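Local coordinates for uncharacterized protein DUF4425 (Bacteroides vulgatus, PDB 3U6G) that is of unknown function but adopts an immunoglobulin-like fold and, as a PLAT/LH2- and C2-like lipoprotein, may bind calcium, at residues H10-Q15 with M72-S77; I14-D19 with L88-I93. One frame throughout, in Å; residues are numbered along the deposited sequence.

Contact 1 of 2, residues H10-Q15 with M72-S77; sequences HKIVIQ and MTCAGS
The selenium of Met72, a selenomethionine, lies against the backbone of His10 to Ile12, with SE 3.5 Å from His10 O, while Met72 CB packs on His10 CB at 3.7 Å. This is core packing of the immunoglobulin-like beta-sandwich: the two strands face each other across its layers, their axes 7.4 Å apart and 21° from parallel, so side chains rather than backbone bonds join them. Met72 CG is anti to the backbone N (chi1 -162°) and the chain beyond it is extended; Ile12 crosses it obliquely, CG1 to SE 3.9 Å. Two further branches of Ile12 meet Cys74, whose CB sits 4.0 Å from Ile12 CG2 and close to CD1. His10, Ile12 and Ile14 point toward strand 71-80, Lys11 away; Met72 and Cys74 point back, Thr73 away. In the next shell, Val27 and Ile29 of strand 24-33 touch Cys74, while Val92 packs on Ile12. The His10 ring is fixed at both nitrogens, ND1 bonding Thr123 OG1 and NE2 bonding Gln6 O. On the far side of strand 71-80, Thr73 and Ala75 meet Ala75 and Thr73 of the second subunit. Within the core, the thiol SG of Cys74 ends 3.7 Å from Ile14 CD1.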
ATOM      1  N   HIS A  10       3.446   6.028  14.071  1.00 13.86           N
ATOM      2  CA  HIS A  10       2.318   5.365  13.430  1.00 14.15           C
ATOM      3  C   HIS A  10       2.521   3.868  13.550  1.00 14.20           C
ATOM      4  O   HIS A  10       3.660   3.366  13.484  1.00 15.43           O
ATOM      5  CB  HIS A  10       2.203   5.780  11.959  1.00 14.25           C
ATOM      6  CG  HIS A  10       1.853   7.215  11.789  1.00 14.04           C
ATOM      7  ND1 HIS A  10       0.714   7.636  11.136  1.00 14.28           N
ATOM      8  CD2 HIS A  10       2.448   8.330  12.268  1.00 15.50           C
ATOM      9  CE1 HIS A  10       0.627   8.948  11.216  1.00 15.22           C
ATOM     10  NE2 HIS A  10       1.668   9.394  11.900  1.00 15.47           N
ATOM     11  N   LYS A  11       1.415   3.148  13.719  1.00 13.97           N
ATOM     12  CA  LYS A  11       1.488   1.710  13.888  1.00 14.31           C
ATOM     13  C   LYS A  11       0.301   1.029  13.246  1.00 13.71           C
ATOM     14  O   LYS A  11      -0.808   1.556  13.290  1.00 14.10           O
ATOM     15  CB  LYS A  11       1.528   1.377  15.389  1.00 16.76           C
ATOM     16  CG  LYS A  11       1.631  -0.107  15.704  1.00 16.52           C
ATOM     17  CD  LYS A  11       2.136  -0.383  17.111  1.00 24.42           C
ATOM     18  CE  LYS A  11       1.166   0.045  18.154  1.00 25.69           C
ATOM     19  NZ  LYS A  11       1.626  -0.434  19.507  1.00 26.07           N
ATOM     20  N   ILE A  12       0.546  -0.168  12.711  1.00 13.70           N
ATOM     21  CA  ILE A  12      -0.495  -1.067  12.252  1.00 13.93           C
ATOM     22  C   ILE A  12      -0.350  -2.398  12.964  1.00 14.64           C
ATOM     23  O   ILE A  12       0.725  -2.960  13.029  1.00 15.84           O
ATOM     24  CB  ILE A  12      -0.376  -1.314  10.724  1.00 16.16           C
ATOM     25  CG1 ILE A  12      -0.680  -0.030   9.952  1.00 20.01           C
ATOM     26  CG2 ILE A  12      -1.269  -2.478  10.262  1.00 19.40           C
ATOM     27  CD1 ILE A  12      -2.132   0.335   9.843  1.00 23.21           C
ATOM     28  N   VAL A  13      -1.461  -2.884  13.497  1.00 14.75           N
ATOM     29  CA  VAL A  13      -1.532  -4.214  14.067  1.00 15.03           C
ATOM     30  C   VAL A  13      -2.516  -5.030  13.252  1.00 15.86           C
ATOM     31  O   VAL A  13      -3.602  -4.557  12.942  1.00 17.11           O
ATOM     32  CB  VAL A  13      -2.017  -4.172  15.531  1.00 17.31           C
ATOM     33  CG1 VAL A  13      -2.309  -5.611  16.033  1.00 22.19           C
ATOM     34  CG2 VAL A  13      -0.981  -3.502  16.401  1.00 16.72           C
ATOM     35  N   ILE A  14      -2.124  -6.255  12.895  1.00 17.03           N
ATOM     36  CA  ILE A  14      -3.010  -7.170  12.176  1.00 17.20           C
ATOM     37  C   ILE A  14      -3.199  -8.439  12.990  1.00 17.79           C
ATOM     38  O   ILE A  14      -2.228  -9.020  13.485  1.00 20.84           O
ATOM     39  CB  ILE A  14      -2.447  -7.540  10.780  1.00 20.24           C
ATOM     40  CG1 ILE A  14      -2.195  -6.265   9.968  1.00 22.73           C
ATOM     41  CG2 ILE A  14      -3.404  -8.465  10.060  1.00 22.24           C
ATOM     42  CD1 ILE A  14      -1.392  -6.465   8.714  1.00 28.76           C
ATOM     43  N   GLN A  15      -4.456  -8.848  13.145  1.00 19.90           N
ATOM     44  CA  GLN A  15      -4.777 -10.114  13.809  1.00 21.32           C
ATOM     45  C   GLN A  15      -5.708 -10.921  12.925  1.00 25.59           C
ATOM     46  O   GLN A  15      -6.610 -10.371  12.332  1.00 26.96           O
ATOM     47  CB  GLN A  15      -5.480  -9.864  15.137  1.00 25.49           C
ATOM     48  CG  GLN A  15      -4.636  -9.136  16.161  1.00 27.93           C
ATOM     49  CD  GLN A  15      -5.310  -9.033  17.514  1.00 33.14           C
ATOM     50  OE1 GLN A  15      -6.412  -8.500  17.633  1.00 37.19           O
ATOM     51  NE2 GLN A  15      -4.646  -9.541  18.548  1.00 44.24           N
HETATM   52  N   MSE A  72       0.762   6.283   7.475  1.00 13.96           N
HETATM   53  CA  MSE A  72       1.102   4.881   7.334  1.00 13.07           C
HETATM   54  C   MSE A  72      -0.117   4.176   6.749  1.00 13.17           C
HETATM   55  O   MSE A  72      -1.246   4.531   7.062  1.00 16.18           O
HETATM   56  CB  MSE A  72       1.518   4.253   8.679  1.00 16.86           C
HETATM   57  CG  MSE A  72       2.331   2.856   8.643  1.00 22.03           C
HETATM   58 SE   MSE A  72       2.471   2.230  10.356  0.75 19.63          SE
HETATM   59  CE  MSE A  72       3.901   0.997   9.997  1.00 25.68           C
ATOM     60  N   THR A  73       0.140   3.215   5.874  1.00 13.69           N
ATOM     61  CA  THR A  73      -0.891   2.465   5.140  0.50 15.25           C
ATOM     62  C   THR A  73      -0.623   0.980   5.169  1.00 14.68           C
ATOM     63  O   THR A  73       0.541   0.569   5.178  1.00 15.92           O
ATOM     64  CB  THR A  73      -0.865   2.822   3.642  0.50 16.57           C
ATOM     65  OG1 THR A  73       0.458   2.610   3.104  0.50 19.42           O
ATOM     66  CG2 THR A  73      -1.267   4.251   3.438  0.50 18.55           C
ATOM     67  N   CYS A  74      -1.685   0.180   5.140  1.00 15.11           N
ATOM     68  CA  CYS A  74      -1.596  -1.258   5.029  1.00 15.45           C
ATOM     69  C   CYS A  74      -2.634  -1.679   4.005  1.00 16.69           C
ATOM     70  O   CYS A  74      -3.829  -1.384   4.174  1.00 18.71           O
ATOM     71  CB  CYS A  74      -1.893  -1.919   6.381  1.00 18.66           C
ATOM     72  SG  CYS A  74      -1.942  -3.733   6.335  1.00 19.40           S
ATOM     73  N   ALA A  75      -2.160  -2.321   2.942  1.00 15.49           N
ATOM     74  CA  ALA A  75      -3.019  -2.916   1.913  1.00 17.20           C
ATOM     75  C   ALA A  75      -2.865  -4.413   1.949  1.00 17.73           C
ATOM     76  O   ALA A  75      -1.765  -4.937   2.033  1.00 20.90           O
ATOM     77  CB  ALA A  75      -2.664  -2.383   0.516  1.00 21.39           C
ATOM     78  N   GLY A  76      -3.977  -5.122   1.886  1.00 19.39           N
ATOM     79  CA  GLY A  76      -3.928  -6.561   1.987  1.00 22.03           C
ATOM     80  C   GLY A  76      -4.783  -7.296   0.982  1.00 19.27           C
ATOM     81  O   GLY A  76      -5.714  -6.748   0.406  1.00 18.18           O
ATOM     82  N   SER A  77      -4.423  -8.559   0.792  1.00 18.99           N
ATOM     83  CA  SER A  77      -5.261  -9.455   0.012  0.50 17.18           C
ATOM     84  C   SER A  77      -5.492 -10.726   0.787  1.00 19.47           C
ATOM     85  O   SER A  77      -4.643 -11.199   1.550  1.00 17.64           O
ATOM     86  CB  SER A  77      -4.653  -9.792  -1.349  0.50 18.18           C
ATOM     87  OG  SER A  77      -3.510 -10.596  -1.185  0.50 19.07           O
TER

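Contact 2 of 2, residues I14-D19 with L88-I93; sequences IQQSGD and LHITVI
Gln15 O receives three approaches: Thr91 N bonds to it at 2.9 Å, nearly along the C=O axis, Ile90 CA makes a CA-H...O contact, and a water donates a weak bond. The setting is an antiparallel beta ladder between neighbouring strands of the immunoglobulin-like sandwich, with the segments at 165°. Gln15 and Thr91 form one hydrogen-bonded pair, closed by Gln15 N to Thr91 O; Ser17 and His89 form the next. In the second pair both donors tilt from the carbonyl planes, His89 N by 22° from that of Ser17. The same water also reaches Ser17 OG and Thr91 OG1 weakly, linking both strands on the face that carries Gln15, Ser17, His89 and Thr91. Ser17 and His89 each have two conformers; in those described, Ser17 OG comes within 3.4 Å of His89 CB, Thr91 OG1 lies in plane at the edge of the His89 ring, and His89 ND1 bonds Glu107 OE1 on strand 99-109. The face of Ile14, Gln16, Ile90 and Val92 turns toward the sandwich core. Ile14 and Val92 lie side by side there, CG1 to CG1 4.0 Å. Gln16 CB meets Ile90 CD1 at 3.6 Å, its OE1 lies near Leu88 CD1 and its NE2 bonds Thr58 O. Val25 of strand 24-33 touches Gln16, Leu88 and Ile90. The last pair between the two segments is Gly18 with Leu88, though Asp19 still bonds Arg87 through the backbone; Leu88 CD1 reaches back to within 3.3 Å of Ser17 O.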
ATOM      1  N   ILE A  14      -2.124  -6.255  12.895  1.00 17.03           N
ATOM      2  CA  ILE A  14      -3.010  -7.170  12.176  1.00 17.20           C
ATOM      3  C   ILE A  14      -3.199  -8.439  12.990  1.00 17.79           C
ATOM      4  O   ILE A  14      -2.228  -9.020  13.485  1.00 20.84           O
ATOM      5  CB  ILE A  14      -2.447  -7.540  10.780  1.00 20.24           C
ATOM      6  CG1 ILE A  14      -2.195  -6.265   9.968  1.00 22.73           C
ATOM      7  CG2 ILE A  14      -3.404  -8.465  10.060  1.00 22.24           C
ATOM      8  CD1 ILE A  14      -1.392  -6.465   8.714  1.00 28.76           C
ATOM      9  N   GLN A  15      -4.456  -8.848  13.145  1.00 19.90           N
ATOM     10  CA  GLN A  15      -4.777 -10.114  13.809  1.00 21.32           C
ATOM     11  C   GLN A  15      -5.708 -10.921  12.925  1.00 25.59           C
ATOM     12  O   GLN A  15      -6.610 -10.371  12.332  1.00 26.96           O
ATOM     13  CB  GLN A  15      -5.480  -9.864  15.137  1.00 25.49           C
ATOM     14  CG  GLN A  15      -4.636  -9.136  16.161  1.00 27.93           C
ATOM     15  CD  GLN A  15      -5.310  -9.033  17.514  1.00 33.14           C
ATOM     16  OE1 GLN A  15      -6.412  -8.500  17.633  1.00 37.19           O
ATOM     17  NE2 GLN A  15      -4.646  -9.541  18.548  1.00 44.24           N
ATOM     18  N   GLN A  16      -5.510 -12.230  12.863  1.00 25.11           N
ATOM     19  CA  GLN A  16      -6.424 -13.077  12.106  1.00 27.56           C
ATOM     20  C   GLN A  16      -6.916 -14.207  12.982  1.00 30.02           C
ATOM     21  O   GLN A  16      -6.245 -14.578  13.933  1.00 25.73           O
ATOM     22  CB  GLN A  16      -5.752 -13.643  10.853  1.00 25.82           C
ATOM     23  CG  GLN A  16      -4.507 -14.471  11.131  1.00 27.00           C
ATOM     24  CD  GLN A  16      -4.094 -15.309   9.945  1.00 24.29           C
ATOM     25  OE1 GLN A  16      -4.834 -15.429   8.963  1.00 29.85           O
ATOM     26  NE2 GLN A  16      -2.894 -15.891  10.020  1.00 31.08           N
ATOM     27  N   SER A  17      -8.091 -14.733  12.626  1.00 28.82           N
ATOM     28  CA  SER A  17      -8.706 -15.863  13.316  0.50 26.60           C
ATOM     29  C   SER A  17      -9.614 -16.614  12.351  1.00 22.35           C
ATOM     30  O   SER A  17     -10.092 -16.049  11.362  1.00 26.76           O
ATOM     31  CB  SER A  17      -9.512 -15.378  14.527  0.50 25.05           C
ATOM     32  OG  SER A  17     -10.470 -14.393  14.163  0.50 19.94           O
ATOM     33  N   GLY A  18      -9.831 -17.893  12.623  1.00 30.56           N
ATOM     34  CA  GLY A  18     -10.765 -18.715  11.861  1.00 26.16           C
ATOM     35  C   GLY A  18     -10.032 -19.897  11.274  1.00 24.19           C
ATOM     36  O   GLY A  18      -9.086 -20.400  11.866  1.00 31.72           O
ATOM     37  N   ASP A  19     -10.467 -20.305  10.085  1.00 29.15           N
ATOM     38  CA  ASP A  19      -9.848 -21.400   9.356  1.00 28.61           C
ATOM     39  C   ASP A  19      -8.616 -20.856   8.606  1.00 28.02           C
ATOM     40  O   ASP A  19      -8.586 -20.817   7.376  1.00 29.70           O
ATOM     41  CB  ASP A  19     -10.886 -22.018   8.405  1.00 32.66           C
ATOM     42  CG  ASP A  19     -12.142 -22.486   9.146  1.00 32.87           C
ATOM     43  OD1 ASP A  19     -11.986 -23.155  10.183  1.00 41.14           O
ATOM     44  OD2 ASP A  19     -13.273 -22.171   8.707  1.00 33.29           O
ATOM     45  N   LEU A  88     -12.850 -16.764   7.958  1.00 30.36           N
ATOM     46  CA  LEU A  88     -11.690 -16.018   8.440  1.00 27.34           C
ATOM     47  C   LEU A  88     -12.101 -14.658   8.980  1.00 23.86           C
ATOM     48  O   LEU A  88     -12.894 -13.944   8.353  1.00 28.19           O
ATOM     49  CB  LEU A  88     -10.672 -15.801   7.321  1.00 28.92           C
ATOM     50  CG  LEU A  88      -9.330 -15.189   7.748  1.00 28.45           C
ATOM     51  CD1 LEU A  88      -8.498 -16.205   8.486  1.00 29.22           C
ATOM     52  CD2 LEU A  88      -8.564 -14.655   6.536  1.00 26.23           C
ATOM     53  N   HIS A  89     -11.553 -14.331  10.147  1.00 25.08           N
ATOM     54  CA  HIS A  89     -11.673 -12.955  10.561  0.50 26.08           C
ATOM     55  C   HIS A  89     -10.323 -12.268  10.588  1.00 23.21           C
ATOM     56  O   HIS A  89      -9.298 -12.814  10.949  1.00 28.52           O
ATOM     57  CB  HIS A  89     -12.445 -12.788  11.857  0.50 20.02           C
ATOM     58  CG  HIS A  89     -12.914 -11.385  12.092  0.50 17.95           C
ATOM     59  ND1 HIS A  89     -14.198 -10.972  11.817  0.50 18.82           N
ATOM     60  CD2 HIS A  89     -12.266 -10.298  12.580  0.50 19.52           C
ATOM     61  CE1 HIS A  89     -14.325  -9.695  12.125  0.50 22.27           C
ATOM     62  NE2 HIS A  89     -13.163  -9.259  12.578  0.50 21.24           N
ATOM     63  N   ILE A  90     -10.354 -11.046  10.062  1.00 25.10           N
ATOM     64  CA  ILE A  90      -9.163 -10.186   9.981  1.00 24.62           C
ATOM     65  C   ILE A  90      -9.507  -8.877  10.674  1.00 22.43           C
ATOM     66  O   ILE A  90     -10.542  -8.278  10.378  1.00 23.49           O
ATOM     67  CB  ILE A  90      -8.745  -9.866   8.514  1.00 24.62           C
ATOM     68  CG1 ILE A  90      -8.161 -11.104   7.833  1.00 29.47           C
ATOM     69  CG2 ILE A  90      -7.727  -8.716   8.466  1.00 28.50           C
ATOM     70  CD1 ILE A  90      -6.730 -11.426   8.230  1.00 33.84           C
ATOM     71  N   THR A  91      -8.652  -8.461  11.610  1.00 20.25           N
ATOM     72  CA  THR A  91      -8.725  -7.132  12.204  1.00 18.24           C
ATOM     73  C   THR A  91      -7.426  -6.382  11.914  1.00 16.91           C
ATOM     74  O   THR A  91      -6.338  -6.917  12.118  1.00 19.76           O
ATOM     75  CB  THR A  91      -8.913  -7.196  13.715  1.00 20.68           C
ATOM     76  OG1 THR A  91     -10.107  -7.923  14.025  1.00 23.98           O
ATOM     77  CG2 THR A  91      -8.999  -5.790  14.312  1.00 21.68           C
ATOM     78  N   VAL A  92      -7.546  -5.164  11.403  1.00 18.67           N
ATOM     79  CA  VAL A  92      -6.386  -4.304  11.179  1.00 18.37           C
ATOM     80  C   VAL A  92      -6.641  -2.976  11.883  1.00 16.71           C
ATOM     81  O   VAL A  92      -7.655  -2.326  11.630  1.00 18.93           O
ATOM     82  CB  VAL A  92      -6.131  -4.055   9.685  1.00 20.59           C
ATOM     83  CG1 VAL A  92      -4.849  -3.246   9.509  1.00 19.91           C
ATOM     84  CG2 VAL A  92      -6.046  -5.372   8.920  1.00 20.66           C
ATOM     85  N   ILE A  93      -5.743  -2.592  12.788  1.00 14.88           N
ATOM     86  CA  ILE A  93      -5.923  -1.402  13.598  1.00 14.78           C
ATOM     87  C   ILE A  93      -4.767  -0.463  13.307  1.00 14.60           C
ATOM     88  O   ILE A  93      -3.608  -0.871  13.279  1.00 14.89           O
ATOM     89  CB  ILE A  93      -5.971  -1.704  15.114  1.00 15.09           C
ATOM     90  CG1 ILE A  93      -6.975  -2.809  15.437  1.00 17.71           C
ATOM     91  CG2 ILE A  93      -6.295  -0.410  15.900  1.00 17.51           C
ATOM     92  CD1 ILE A  93      -6.871  -3.352  16.868  1.00 18.02           C
TER
HETATM   93  O   HOH W   1      -9.149 -11.262  14.095  1.00 39.34           O

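Overall arrangement
Strand 10-18 carries both contacts, which share Ile14 and Gln15 and have centres about 12 Å apart. Contact 1 uses its first part to face strand 71-80 across the sandwich; contact 2 uses its later part to pair edge by edge with strand 87-96. The centre of contact 1 lies about 2 Å, and that of contact 2 about 10 Å, from the centre of the chain. The two partner strands follow each other in the chain. The contacts meet directly: Ile12 CG2 packs on Val92 CG1 at 3.7 Å, and Val13 O probably accepts a hydrogen bond from Ile93 N. The first strand of the chain thus takes part in both sheet pairing and packing between layers within this immunoglobulin-like domain.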